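Bacillaene synthase dehydratase PksH (Bacillus subtilis, PDB 3HP0) catalyses the dehydration of a carrier-tethered (S)-3-hydroxy-3-methylglutaryl group to a 3-methylglutaconyl moiety during synthesis of the antibiotic bacillaene. Local coordinates at residues Ile104-Gly109 / Ile124-Gln129. Sequence-based numbering, arbitrary orientation.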
loop_
_atom_site.group_PDB
_atom_site.type_symbol
_atom_site.label_atom_id
_atom_site.label_comp_id
_atom_site.label_asym_id
_atom_site.label_seq_id
_atom_site.Cartn_x
_atom_site.Cartn_y
_atom_site.Cartn_z
ATOM N N ILE A 104 -9.504 0.623 5.765
ATOM C CA ILE A 104 -9.713 -0.722 5.245
ATOM C C ILE A 104 -9.309 -0.878 3.797
ATOM O O ILE A 104 -9.650 -0.052 2.959
ATOM C CB ILE A 104 -11.209 -1.146 5.287
ATOM C CG1 ILE A 104 -11.803 -0.917 6.669
ATOM C CG2 ILE A 104 -11.342 -2.619 4.898
ATOM C CD1 ILE A 104 -13.269 -1.273 6.731
ATOM N N SER A 105 -8.598 -1.964 3.519
ATOM C CA SER A 105 -8.189 -2.302 2.165
ATOM C C SER A 105 -9.177 -3.345 1.669
ATOM O O SER A 105 -9.543 -4.279 2.404
ATOM C CB SER A 105 -6.796 -2.931 2.141
ATOM O OG SER A 105 -5.792 -1.947 2.182
ATOM N N HIS A 106 -9.614 -3.178 0.432
ATOM C CA HIS A 106 -10.530 -4.129 -0.176
ATOM C C HIS A 106 -9.779 -4.586 -1.414
ATOM O O HIS A 106 -9.704 -3.870 -2.413
ATOM C CB HIS A 106 -11.849 -3.449 -0.534
ATOM C CG HIS A 106 -12.850 -4.374 -1.143
ATOM N ND1 HIS A 106 -12.893 -5.718 -0.846
ATOM C CD2 HIS A 106 -13.851 -4.152 -2.026
ATOM C CE1 HIS A 106 -13.874 -6.285 -1.521
ATOM N NE2 HIS A 106 -14.471 -5.357 -2.246
ATOM N N VAL A 107 -9.214 -5.784 -1.328
ATOM C CA VAL A 107 -8.403 -6.324 -2.401
ATOM C C VAL A 107 -8.992 -7.424 -3.271
ATOM O O VAL A 107 -9.611 -8.371 -2.781
ATOM C CB VAL A 107 -7.058 -6.854 -1.843
ATOM C CG1 VAL A 107 -5.908 -6.192 -2.559
ATOM C CG2 VAL A 107 -6.966 -6.594 -0.350
ATOM N N ARG A 108 -8.758 -7.286 -4.571
ATOM C CA ARG A 108 -9.184 -8.257 -5.573
ATOM C C ARG A 108 -8.046 -8.277 -6.603
ATOM O O ARG A 108 -7.574 -7.221 -7.021
ATOM C CB ARG A 108 -10.453 -7.802 -6.304
ATOM C CG ARG A 108 -11.680 -7.436 -5.481
ATOM C CD ARG A 108 -12.636 -6.656 -6.399
ATOM N NE ARG A 108 -13.980 -6.457 -5.860
ATOM C CZ ARG A 108 -14.928 -7.393 -5.830
ATOM N NH1 ARG A 108 -14.687 -8.610 -6.309
ATOM N NH2 ARG A 108 -16.124 -7.109 -5.325
ATOM N N GLY A 109 -7.598 -9.458 -7.010
ATOM C CA GLY A 109 -6.549 -9.510 -8.012
ATOM C C GLY A 109 -5.105 -9.495 -7.541
ATOM O O GLY A 109 -4.815 -9.641 -6.357
ATOM N N ILE A 124 -7.425 -2.591 8.562
ATOM C CA ILE A 124 -8.092 -3.832 8.198
ATOM C C ILE A 124 -8.023 -4.085 6.700
ATOM O O ILE A 124 -8.353 -3.210 5.890
ATOM C CB ILE A 124 -9.574 -3.796 8.601
ATOM C CG1 ILE A 124 -9.679 -3.631 10.118
ATOM C CG2 ILE A 124 -10.295 -5.058 8.094
ATOM C CD1 ILE A 124 -11.088 -3.610 10.629
ATOM N N ALA A 125 -7.614 -5.292 6.333
ATOM C CA ALA A 125 -7.498 -5.651 4.928
ATOM C C ALA A 125 -8.344 -6.882 4.614
ATOM O O ALA A 125 -8.149 -7.941 5.205
ATOM C CB ALA A 125 -6.034 -5.910 4.573
ATOM N N ILE A 126 -9.278 -6.729 3.684
ATOM C CA ILE A 126 -10.144 -7.840 3.287
ATOM C C ILE A 126 -9.967 -8.171 1.802
ATOM O O ILE A 126 -9.565 -7.329 1.003
ATOM C CB ILE A 126 -11.628 -7.509 3.542
ATOM C CG1 ILE A 126 -12.086 -6.419 2.584
ATOM C CG2 ILE A 126 -11.816 -7.022 4.968
ATOM C CD1 ILE A 126 -13.532 -6.079 2.730
ATOM N N ALA A 127 -10.272 -9.401 1.424
ATOM C CA ALA A 127 -10.117 -9.770 0.026
ATOM C C ALA A 127 -11.053 -10.899 -0.382
ATOM O O ALA A 127 -11.844 -11.386 0.429
ATOM C CB ALA A 127 -8.660 -10.173 -0.229
ATOM N N ASP A 128 -10.965 -11.288 -1.654
ATOM C CA ASP A 128 -11.749 -12.397 -2.186
ATOM C C ASP A 128 -10.767 -13.473 -2.649
ATOM O O ASP A 128 -9.556 -13.294 -2.532
ATOM C CB ASP A 128 -12.645 -11.952 -3.348
ATOM C CG ASP A 128 -11.862 -11.435 -4.539
ATOM O OD1 ASP A 128 -10.768 -11.968 -4.821
ATOM O OD2 ASP A 128 -12.356 -10.505 -5.211
ATOM N N GLN A 129 -11.295 -14.578 -3.167
ATOM C CA GLN A 129 -10.497 -15.715 -3.643
ATOM C C GLN A 129 -9.416 -15.334 -4.652
ATOM O O GLN A 129 -8.395 -16.008 -4.785
ATOM C CB GLN A 129 -11.407 -16.738 -4.325
ATOM C CG GLN A 129 -12.761 -16.911 -3.700
ATOM C CD GLN A 129 -12.732 -17.843 -2.516
ATOM O OE1 GLN A 129 -12.222 -18.962 -2.612
ATOM N NE2 GLN A 129 -13.289 -17.401 -1.394
#
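Ser105 and Val107 on one strand are hydrogen-bonded through their backbones to Ile124 and Ile126 on the next, a compact instance of parallel beta pairing at the edge of the central sheet of the crotonase fold. Ser105 N-H donates to Ile124 O (N to O 2.7 Å), and Ser105 O accepts Ile126 N-H. Val107 N then reaches Ile126 O in an almost perfectly straight bond (179°). Where the strands end, the last bond, Asp128 N to Val107 O at 3.4 Å, is weak. Just beyond, Arg108 crosses Asp128 nearly at a right angle, guanidinium and carboxylate planes 61° apart, and Asp128 OD2 meets both Arg108 CG and, as a salt bridge at 3.2 Å, Arg108 NH1.

Side chains sort onto two faces. On one, Ile104 and Ile124 lie side by side, pointing the same way, with Ile104 CG1 4.1 Å from Ile124 CB. Ile126 places CG1 between its backbone N and carbonyl carbon (chi1 69°), a rotation that brings this branch 3.6 Å from His106 ND1, obliquely to the ring. The other face carries Ser105 beside Ala125, and Ala127 CB 4.0 Å from Val107 CG2.

Farther out, Val119 of helix 115-121 packs on Ser105, Val107 and Ala125, and Ser105 OG bonds to Thr122. Helix 190-199 covers the isoleucine face, with Leu192 on Ile126 and Leu196 on Ile104. There His106 ND1 is buried without a polar partner, whereas His106 NE2 is hydrogen-bonded to Asp189 OD1.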